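PDB 6P74: OLD nuclease, which degrades linear and supercoiled double-stranded DNA from 5' to 3' with divalent metal ions, nicks circular DNA and hydrolyses ATP in a DNA-stimulated manner. Local coordinates for residues Lys8-Leu13 with Leu38-Leu43; Ser154-Leu159 with Leu231-Arg236; Val404-Lys409 with Glu413-Val418. All coordinates share one frame; numbering follows the deposited sequence.

Contact 1: Lys8-Leu13 with Leu38-Leu43; sequences KNFRCL and LRAIDL
In the N-terminal part of the ATPase domain, the hairpin joining strands 2-10 and 13-19 sets F10 against A40 and L43 of helix 34-45, the helix whose first residues, K34 and T35, complete the P-loop inferred to bind ATP. With chi1 at 177°, CG of F10 lies anti to the backbone N, and the ring reaches out to the helix. Its CD2 and CE2 rest on A40 CB, with CD2 4.0 Å from that methyl. One turn along, L43 comes from the opposite direction and brings its CD1 to 3.7 Å from F10 CZ.

The corner behind the ring is a type II' turn from F10 to L13, closed by L13 N on F10 O at 2.9 Å, and N9 and F10 together face L13 in a G1 bulge. R11, second in the turn, runs over F10: its CD sits 3.8 Å above one face of the ring, towards the rim. Beyond this the guanidinium forms a salt bridge through NE with D60, and its NH1 comes to 4.4 Å from NE of R39, a meeting of like charges. R39 NH1 has its own salt bridge, to E276, and the R39 side chain touches the P-loop.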
loop_
_atom_site.group_PDB
_atom_site.type_symbol
_atom_site.label_atom_id
_atom_site.label_comp_id
_atom_site.label_asym_id
_atom_site.label_seq_id
_atom_site.Cartn_x
_atom_site.Cartn_y
_atom_site.Cartn_z
ATOM N N LYS A 8 6.784 -14.806 9.989
ATOM C CA LYS A 8 7.362 -14.353 11.244
ATOM C C LYS A 8 7.843 -12.927 11.063
ATOM O O LYS A 8 8.691 -12.661 10.204
ATOM C CB LYS A 8 8.520 -15.256 11.689
ATOM C CG LYS A 8 8.143 -16.710 11.898
ATOM C CD LYS A 8 9.281 -17.482 12.563
ATOM C CE LYS A 8 8.818 -18.866 13.022
ATOM N NZ LYS A 8 9.548 -19.358 14.236
ATOM N N ASN A 9 7.292 -12.012 11.857
ATOM C CA ASN A 9 7.809 -10.657 11.991
ATOM C C ASN A 9 7.488 -9.763 10.796
ATOM O O ASN A 9 8.164 -8.741 10.581
ATOM C CB ASN A 9 9.322 -10.685 12.248
ATOM C CG ASN A 9 9.669 -11.335 13.577
ATOM O OD1 ASN A 9 9.017 -11.081 14.588
ATOM N ND2 ASN A 9 10.690 -12.180 13.580
ATOM N N PHE A 10 6.455 -10.093 10.017
ATOM C CA PHE A 10 6.101 -9.325 8.827
ATOM C C PHE A 10 4.858 -8.476 9.122
ATOM O O PHE A 10 3.751 -9.008 9.259
ATOM C CB PHE A 10 5.884 -10.255 7.635
ATOM C CG PHE A 10 5.443 -9.543 6.397
ATOM C CD1 PHE A 10 6.257 -8.581 5.809
ATOM C CD2 PHE A 10 4.205 -9.816 5.828
ATOM C CE1 PHE A 10 5.851 -7.907 4.678
ATOM C CE2 PHE A 10 3.795 -9.152 4.690
ATOM C CZ PHE A 10 4.620 -8.197 4.113
ATOM N N ARG A 11 5.046 -7.155 9.204
ATOM C CA ARG A 11 3.978 -6.220 9.556
ATOM C C ARG A 11 3.298 -6.637 10.858
ATOM O O ARG A 11 3.960 -6.741 11.897
ATOM C CB ARG A 11 2.984 -6.092 8.397
ATOM C CG ARG A 11 3.573 -5.302 7.232
ATOM C CD ARG A 11 2.776 -5.435 5.943
ATOM N NE ARG A 11 3.583 -5.069 4.773
ATOM C CZ ARG A 11 3.100 -4.911 3.541
ATOM N NH1 ARG A 11 1.801 -5.073 3.303
ATOM N NH2 ARG A 11 3.912 -4.581 2.543
ATOM N N CYS A 12 1.991 -6.882 10.826
ATOM C CA CYS A 12 1.291 -7.260 12.049
ATOM C C CYS A 12 1.421 -8.743 12.386
ATOM O O CYS A 12 0.979 -9.147 13.468
ATOM C CB CYS A 12 -0.191 -6.866 11.957
ATOM S SG CYS A 12 -1.107 -7.536 10.543
ATOM N N LEU A 13 2.034 -9.555 11.515
ATOM C CA LEU A 13 2.086 -11.009 11.695
ATOM C C LEU A 13 3.365 -11.366 12.438
ATOM O O LEU A 13 4.418 -11.595 11.837
ATOM C CB LEU A 13 2.006 -11.727 10.350
ATOM C CG LEU A 13 0.810 -11.382 9.457
ATOM C CD1 LEU A 13 0.839 -12.186 8.167
ATOM C CD2 LEU A 13 -0.491 -11.614 10.207
ATOM N N LEU A 38 -2.364 -12.492 2.649
ATOM C CA LEU A 38 -2.329 -12.556 1.194
ATOM C C LEU A 38 -1.085 -11.871 0.634
ATOM O O LEU A 38 -0.456 -12.390 -0.301
ATOM C CB LEU A 38 -3.582 -11.935 0.598
ATOM C CG LEU A 38 -4.898 -12.580 1.014
ATOM C CD1 LEU A 38 -6.011 -12.023 0.159
ATOM C CD2 LEU A 38 -4.805 -14.089 0.872
ATOM N N ARG A 39 -0.717 -10.697 1.175
ATOM C CA ARG A 39 0.447 -9.985 0.641
ATOM C C ARG A 39 1.733 -10.787 0.855
ATOM O O ARG A 39 2.631 -10.772 0.002
ATOM C CB ARG A 39 0.559 -8.595 1.264
ATOM C CG ARG A 39 -0.695 -7.734 1.086
ATOM C CD ARG A 39 -0.824 -7.094 -0.303
ATOM N NE ARG A 39 -0.766 -5.633 -0.219
ATOM C CZ ARG A 39 -1.803 -4.844 0.064
ATOM N NH1 ARG A 39 -3.007 -5.360 0.280
ATOM N NH2 ARG A 39 -1.633 -3.529 0.130
ATOM N N ALA A 40 1.830 -11.508 1.976
ATOM C CA ALA A 40 3.013 -12.316 2.231
ATOM C C ALA A 40 3.184 -13.396 1.168
ATOM O O ALA A 40 4.306 -13.649 0.704
ATOM C CB ALA A 40 2.940 -12.938 3.626
ATOM N N ILE A 41 2.089 -14.058 0.780
ATOM C CA ILE A 41 2.177 -15.041 -0.294
ATOM C C ILE A 41 2.653 -14.369 -1.570
ATOM O O ILE A 41 3.536 -14.881 -2.274
ATOM C CB ILE A 41 0.823 -15.750 -0.494
ATOM C CG1 ILE A 41 0.467 -16.600 0.732
ATOM C CG2 ILE A 41 0.841 -16.597 -1.771
ATOM C CD1 ILE A 41 -1.033 -17.016 0.816
ATOM N N ASP A 42 2.099 -13.191 -1.872
ATOM C CA ASP A 42 2.443 -12.527 -3.119
ATOM C C ASP A 42 3.909 -12.098 -3.171
ATOM O O ASP A 42 4.485 -12.026 -4.260
ATOM C CB ASP A 42 1.555 -11.317 -3.326
ATOM C CG ASP A 42 1.660 -10.778 -4.719
ATOM O OD1 ASP A 42 1.267 -11.522 -5.644
ATOM O OD2 ASP A 42 2.145 -9.635 -4.898
ATOM N N LEU A 43 4.502 -11.766 -2.019
ATOM C CA LEU A 43 5.913 -11.396 -1.962
ATOM C C LEU A 43 6.791 -12.517 -2.482
ATOM O O LEU A 43 7.769 -12.274 -3.199
ATOM C CB LEU A 43 6.307 -11.076 -0.521
ATOM C CG LEU A 43 6.330 -9.611 -0.140
ATOM C CD1 LEU A 43 6.747 -9.443 1.308
ATOM C CD2 LEU A 43 7.302 -8.954 -1.064
#

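Contact 2: Ser154-Leu159 with Leu231-Arg236; sequences SILGRL and LRLQYR
L156, near the start of helix 154-166, packs on the short strand 232-235, joining two elements of the dimerization region that lie more than seventy residues apart in the chain. The strand is paired antiparallel with 150-151 and also with a strand of the second subunit, so that the sheet runs on across the dimer interface.

The apolar part of the contact is a meeting of two leucines. L156 has CG anti to the backbone N (chi1 -171°), which carries its forked end out from the helix to the strand. L233 approaches obliquely and offers a single methyl, CD2, which lies 3.6 Å from L156 CD1 and touches L156 CD2 as well. One methyl is therefore set against both prongs of the fork. L233 also packs on I255 of helix 246-266 and on F219 of the second subunit, and the contact is buried.

Contacts with the backbone form the second group. L156 CD2 lies over the chain where it enters the strand, 3.8 Å from R232 CA, so the leucine covers main chain as well as side chain. R232 turns its own CB away from the helix, and its side chain packs on A222 of the second subunit.

The polar bonds of this region run to residues beyond the two segments. R158 pairs with E268, while Q234 NE2 bonds to A222 O of the second subunit. The carbonyl O of L231 accepts a hydrogen bond from R152 NH1 and also lies 3.6 Å from L156 CD2.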
loop_
_atom_site.group_PDB
_atom_site.type_symbol
_atom_site.label_atom_id
_atom_site.label_comp_id
_atom_site.label_asym_id
_atom_site.label_seq_id
_atom_site.Cartn_x
_atom_site.Cartn_y
_atom_site.Cartn_z
ATOM N N SER A 154 -2.067 -10.381 -15.882
ATOM C CA SER A 154 -1.628 -11.752 -16.108
ATOM C C SER A 154 -2.794 -12.735 -16.063
ATOM O O SER A 154 -2.653 -13.874 -16.525
ATOM C CB SER A 154 -0.562 -12.130 -15.078
ATOM O OG SER A 154 -0.908 -11.657 -13.789
ATOM N N ILE A 155 -3.948 -12.307 -15.538
ATOM C CA ILE A 155 -5.132 -13.163 -15.501
ATOM C C ILE A 155 -5.675 -13.402 -16.909
ATOM O O ILE A 155 -5.910 -14.545 -17.324
ATOM C CB ILE A 155 -6.202 -12.547 -14.581
ATOM C CG1 ILE A 155 -7.512 -13.323 -14.699
ATOM C CG2 ILE A 155 -6.404 -11.069 -14.909
ATOM C CD1 ILE A 155 -7.373 -14.790 -14.374
ATOM N N LEU A 156 -5.904 -12.326 -17.662
ATOM C CA LEU A 156 -6.325 -12.488 -19.046
ATOM C C LEU A 156 -5.226 -13.148 -19.870
ATOM O O LEU A 156 -5.498 -14.012 -20.713
ATOM C CB LEU A 156 -6.704 -11.129 -19.628
ATOM C CG LEU A 156 -7.374 -11.144 -20.996
ATOM C CD1 LEU A 156 -8.653 -12.004 -20.987
ATOM C CD2 LEU A 156 -7.685 -9.714 -21.372
ATOM N N GLY A 157 -3.969 -12.769 -19.614
ATOM C CA GLY A 157 -2.853 -13.405 -20.299
ATOM C C GLY A 157 -2.863 -14.914 -20.169
ATOM O O GLY A 157 -2.608 -15.634 -21.139
ATOM N N ARG A 158 -3.157 -15.422 -18.970
ATOM C CA ARG A 158 -3.203 -16.871 -18.829
ATOM C C ARG A 158 -4.373 -17.451 -19.617
ATOM O O ARG A 158 -4.266 -18.561 -20.154
ATOM C CB ARG A 158 -3.254 -17.253 -17.344
ATOM C CG ARG A 158 -3.470 -18.732 -17.052
ATOM C CD ARG A 158 -2.384 -19.613 -17.678
ATOM N NE ARG A 158 -2.698 -21.046 -17.582
ATOM C CZ ARG A 158 -3.481 -21.717 -18.435
ATOM N NH1 ARG A 158 -4.058 -21.099 -19.466
ATOM N NH2 ARG A 158 -3.696 -23.017 -18.258
ATOM N N LEU A 159 -5.470 -16.697 -19.750
ATOM C CA LEU A 159 -6.604 -17.188 -20.530
ATOM C C LEU A 159 -6.244 -17.351 -22.005
ATOM O O LEU A 159 -6.631 -18.343 -22.641
ATOM C CB LEU A 159 -7.801 -16.247 -20.375
ATOM C CG LEU A 159 -9.094 -16.640 -21.101
ATOM C CD1 LEU A 159 -9.672 -17.946 -20.571
ATOM C CD2 LEU A 159 -10.143 -15.529 -21.006
ATOM N N LEU A 231 -3.790 -7.423 -25.537
ATOM C CA LEU A 231 -5.237 -7.491 -25.638
ATOM C C LEU A 231 -5.866 -7.252 -24.266
ATOM O O LEU A 231 -5.363 -7.715 -23.240
ATOM C CB LEU A 231 -5.660 -8.843 -26.200
ATOM C CG LEU A 231 -6.617 -8.921 -27.377
ATOM C CD1 LEU A 231 -6.216 -8.007 -28.536
ATOM C CD2 LEU A 231 -6.659 -10.358 -27.839
ATOM N N ARG A 232 -6.962 -6.506 -24.252
ATOM C CA ARG A 232 -7.703 -6.256 -23.031
ATOM C C ARG A 232 -9.186 -6.435 -23.318
ATOM O O ARG A 232 -9.608 -6.492 -24.474
ATOM C CB ARG A 232 -7.406 -4.852 -22.501
ATOM C CG ARG A 232 -7.130 -3.853 -23.602
ATOM C CD ARG A 232 -6.956 -2.450 -23.060
ATOM N NE ARG A 232 -7.249 -1.442 -24.081
ATOM C CZ ARG A 232 -7.212 -0.130 -23.864
ATOM N NH1 ARG A 232 -6.891 0.337 -22.663
ATOM N NH2 ARG A 232 -7.494 0.716 -24.845
ATOM N N LEU A 233 -9.976 -6.566 -22.257
ATOM C CA LEU A 233 -11.418 -6.430 -22.386
ATOM C C LEU A 233 -11.779 -4.952 -22.286
ATOM O O LEU A 233 -11.240 -4.226 -21.448
ATOM C CB LEU A 233 -12.147 -7.222 -21.302
ATOM C CG LEU A 233 -12.407 -8.714 -21.506
ATOM C CD1 LEU A 233 -12.761 -9.015 -22.943
ATOM C CD2 LEU A 233 -11.232 -9.540 -21.029
ATOM N N GLN A 234 -12.673 -4.492 -23.154
ATOM C CA GLN A 234 -13.075 -3.094 -23.092
ATOM C C GLN A 234 -14.575 -2.983 -23.328
ATOM O O GLN A 234 -15.228 -3.936 -23.757
ATOM C CB GLN A 234 -12.276 -2.240 -24.087
ATOM C CG GLN A 234 -11.921 -2.963 -25.357
ATOM C CD GLN A 234 -10.853 -2.245 -26.154
ATOM O OE1 GLN A 234 -9.791 -1.903 -25.631
ATOM N NE2 GLN A 234 -11.130 -2.011 -27.430
ATOM N N TYR A 235 -15.118 -1.805 -23.012
ATOM C CA TYR A 235 -16.537 -1.516 -23.168
ATOM C C TYR A 235 -16.703 -0.008 -23.325
ATOM O O TYR A 235 -15.777 0.767 -23.067
ATOM C CB TYR A 235 -17.336 -2.052 -21.977
ATOM C CG TYR A 235 -16.842 -1.514 -20.663
ATOM C CD1 TYR A 235 -15.694 -2.027 -20.067
ATOM C CD2 TYR A 235 -17.507 -0.477 -20.023
ATOM C CE1 TYR A 235 -15.229 -1.525 -18.862
ATOM C CE2 TYR A 235 -17.053 0.029 -18.820
ATOM C CZ TYR A 235 -15.910 -0.496 -18.247
ATOM O OH TYR A 235 -15.453 0.014 -17.050
ATOM N N ARG A 236 -17.912 0.400 -23.722
ATOM C CA ARG A 236 -18.147 1.780 -24.156
ATOM C C ARG A 236 -18.211 2.768 -22.986
ATOM O O ARG A 236 -17.328 3.619 -22.842
ATOM C CB ARG A 236 -19.411 1.835 -25.019
ATOM C CG ARG A 236 -19.666 3.181 -25.635
ATOM C CD ARG A 236 -21.028 3.194 -26.268
ATOM N NE ARG A 236 -21.304 4.466 -26.915
ATOM C CZ ARG A 236 -22.282 4.649 -27.792
ATOM N NH1 ARG A 236 -23.070 3.635 -28.125
ATOM N NH2 ARG A 236 -22.469 5.842 -28.340
#

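Contact 3: Val404-Lys409 with Glu413-Val418; sequences VDCGGK and ELIVGV
C406 and I415 face each other across the turn that leads from strand 401-405 into helix 409-422 of the Toprim domain, a strand-to-helix step of its parallel alpha/beta core. Both CB atoms point toward the opposite segment. C406 places SG anti to its carbonyl carbon (chi1 -62°), and the sulfur comes to rest 3.9 Å from I415 CG1, with I415 CB only slightly farther away. I415 has CG1 anti to its own carbonyl carbon (chi1 -56°), which turns CG1 to the sulfur, beside a CB already pointing that way. The meeting is thus between a thiol and the root of a branched side chain.

The polar side chains are turned differently. The carboxylate of D405 turns forward along its own chain, where OD1 accepts from G407 N at 3.2 Å to form an Asx turn. G407 and G408 have positive phi angles at which a CB would press on the preceding carbonyl oxygen, and G408 is the N-cap of the helix. In the first turn K409 O receives E413 N at 3.0 Å, a nearly straight bond with an N-H...O angle of 165°. The aliphatic part of E413 passes close to the same oxygen, with CG 3.9 Å from K409 O.

From here the two charged side chains lead off to other partners. E413 OE2 forms salt bridges with R353 and R462. K409 NZ is held by E456, N460 and the carbonyl O of D431, a residue that binds samarium in this crystal; the lysine side chain also touches E377, inferred to bind a metal.

C406 and I415 both pack on L375 of the adjacent parallel strand 372-376, while helices 341-355 and 443-467 flank E413.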
loop_
_atom_site.group_PDB
_atom_site.type_symbol
_atom_site.label_atom_id
_atom_site.label_comp_id
_atom_site.label_asym_id
_atom_site.label_seq_id
_atom_site.Cartn_x
_atom_site.Cartn_y
_atom_site.Cartn_z
ATOM N N VAL A 404 -28.493 -16.793 15.133
ATOM C CA VAL A 404 -28.391 -17.726 14.016
ATOM C C VAL A 404 -29.454 -18.806 14.149
ATOM O O VAL A 404 -29.461 -19.575 15.119
ATOM C CB VAL A 404 -26.995 -18.349 13.944
ATOM C CG1 VAL A 404 -26.724 -19.164 15.195
ATOM C CG2 VAL A 404 -26.929 -19.203 12.731
ATOM N N ASP A 405 -30.331 -18.870 13.154
ATOM C CA ASP A 405 -31.314 -19.936 12.975
ATOM C C ASP A 405 -30.587 -21.146 12.383
ATOM O O ASP A 405 -30.182 -21.136 11.214
ATOM C CB ASP A 405 -32.424 -19.373 12.078
ATOM C CG ASP A 405 -33.347 -20.428 11.470
ATOM O OD1 ASP A 405 -33.188 -21.635 11.732
ATOM O OD2 ASP A 405 -34.264 -20.011 10.706
ATOM N N CYS A 406 -30.369 -22.175 13.188
ATOM C CA CYS A 406 -29.458 -23.237 12.766
ATOM C C CYS A 406 -30.153 -24.384 12.042
ATOM O O CYS A 406 -29.470 -25.288 11.539
ATOM C CB CYS A 406 -28.685 -23.796 13.964
ATOM S SG CYS A 406 -27.601 -22.602 14.837
ATOM N N GLY A 407 -31.480 -24.374 11.961
ATOM C CA GLY A 407 -32.162 -25.451 11.276
ATOM C C GLY A 407 -32.361 -26.707 12.098
ATOM O O GLY A 407 -32.343 -27.814 11.540
ATOM N N GLY A 408 -32.537 -26.573 13.415
ATOM C CA GLY A 408 -32.834 -27.710 14.275
ATOM C C GLY A 408 -31.606 -28.131 15.054
ATOM O O GLY A 408 -30.529 -27.541 14.935
ATOM N N LYS A 409 -31.766 -29.182 15.868
ATOM C CA LYS A 409 -30.716 -29.496 16.834
ATOM C C LYS A 409 -29.446 -29.988 16.142
ATOM O O LYS A 409 -28.341 -29.525 16.464
ATOM C CB LYS A 409 -31.235 -30.496 17.864
ATOM C CG LYS A 409 -32.332 -29.831 18.768
ATOM C CD LYS A 409 -32.874 -30.782 19.832
ATOM C CE LYS A 409 -33.899 -30.065 20.737
ATOM N NZ LYS A 409 -34.528 -31.017 21.705
ATOM N N GLU A 413 -25.528 -28.482 16.529
ATOM C CA GLU A 413 -24.278 -29.234 16.612
ATOM C C GLU A 413 -23.268 -28.760 15.582
ATOM O O GLU A 413 -22.094 -28.536 15.896
ATOM C CB GLU A 413 -24.523 -30.717 16.376
ATOM C CG GLU A 413 -25.132 -31.473 17.466
ATOM C CD GLU A 413 -24.840 -32.932 17.274
ATOM O OE1 GLU A 413 -23.659 -33.315 17.436
ATOM O OE2 GLU A 413 -25.765 -33.682 16.900
ATOM N N LEU A 414 -23.707 -28.625 14.328
ATOM C CA LEU A 414 -22.772 -28.265 13.272
ATOM C C LEU A 414 -22.154 -26.903 13.548
ATOM O O LEU A 414 -20.930 -26.760 13.549
ATOM C CB LEU A 414 -23.474 -28.289 11.915
ATOM C CG LEU A 414 -22.635 -28.001 10.671
ATOM C CD1 LEU A 414 -21.353 -28.842 10.679
ATOM C CD2 LEU A 414 -23.460 -28.355 9.461
ATOM N N ILE A 415 -22.988 -25.897 13.822
ATOM C CA ILE A 415 -22.484 -24.539 13.997
ATOM C C ILE A 415 -21.654 -24.442 15.267
ATOM O O ILE A 415 -20.659 -23.708 15.317
ATOM C CB ILE A 415 -23.639 -23.514 14.017
ATOM C CG1 ILE A 415 -24.497 -23.613 12.764
ATOM C CG2 ILE A 415 -23.093 -22.095 14.176
ATOM C CD1 ILE A 415 -23.716 -23.554 11.503
ATOM N N VAL A 416 -22.073 -25.144 16.330
ATOM C CA VAL A 416 -21.257 -25.214 17.540
ATOM C C VAL A 416 -19.856 -25.738 17.217
ATOM O O VAL A 416 -18.847 -25.169 17.649
ATOM C CB VAL A 416 -21.944 -26.078 18.608
ATOM C CG1 VAL A 416 -20.899 -26.616 19.595
ATOM C CG2 VAL A 416 -22.969 -25.257 19.352
ATOM N N GLY A 417 -19.776 -26.827 16.445
ATOM C CA GLY A 417 -18.475 -27.410 16.130
ATOM C C GLY A 417 -17.572 -26.462 15.358
ATOM O O GLY A 417 -16.370 -26.393 15.606
ATOM N N VAL A 418 -18.149 -25.691 14.443
ATOM C CA VAL A 418 -17.386 -24.677 13.727
ATOM C C VAL A 418 -16.977 -23.551 14.672
ATOM O O VAL A 418 -15.804 -23.165 14.724
ATOM C CB VAL A 418 -18.196 -24.158 12.526
ATOM C CG1 VAL A 418 -17.521 -22.959 11.910
ATOM C CG2 VAL A 418 -18.352 -25.269 11.503
#

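In the fold
The three contacts follow one another along the chain and do not touch. Contacts 1 and 2 belong to the ATPase and dimerization regions, their centres about 29 Å apart, whereas contact 3 lies in the Toprim domain, on the other side of the chain's centre from both. Each sets a helix against a strand or its end, but only contact 3 joins consecutive elements and has a hydrogen bond between its segments. Contacts 2 and 3 are buried; contact 1 is partly so, its phenylalanine packing edged by arginines. Contact 2 is a leucine pair laid partly on main chain and adjoins the second subunit, while contact 3 adds a lysine that reaches toward the metal site and a glutamate paired with arginines.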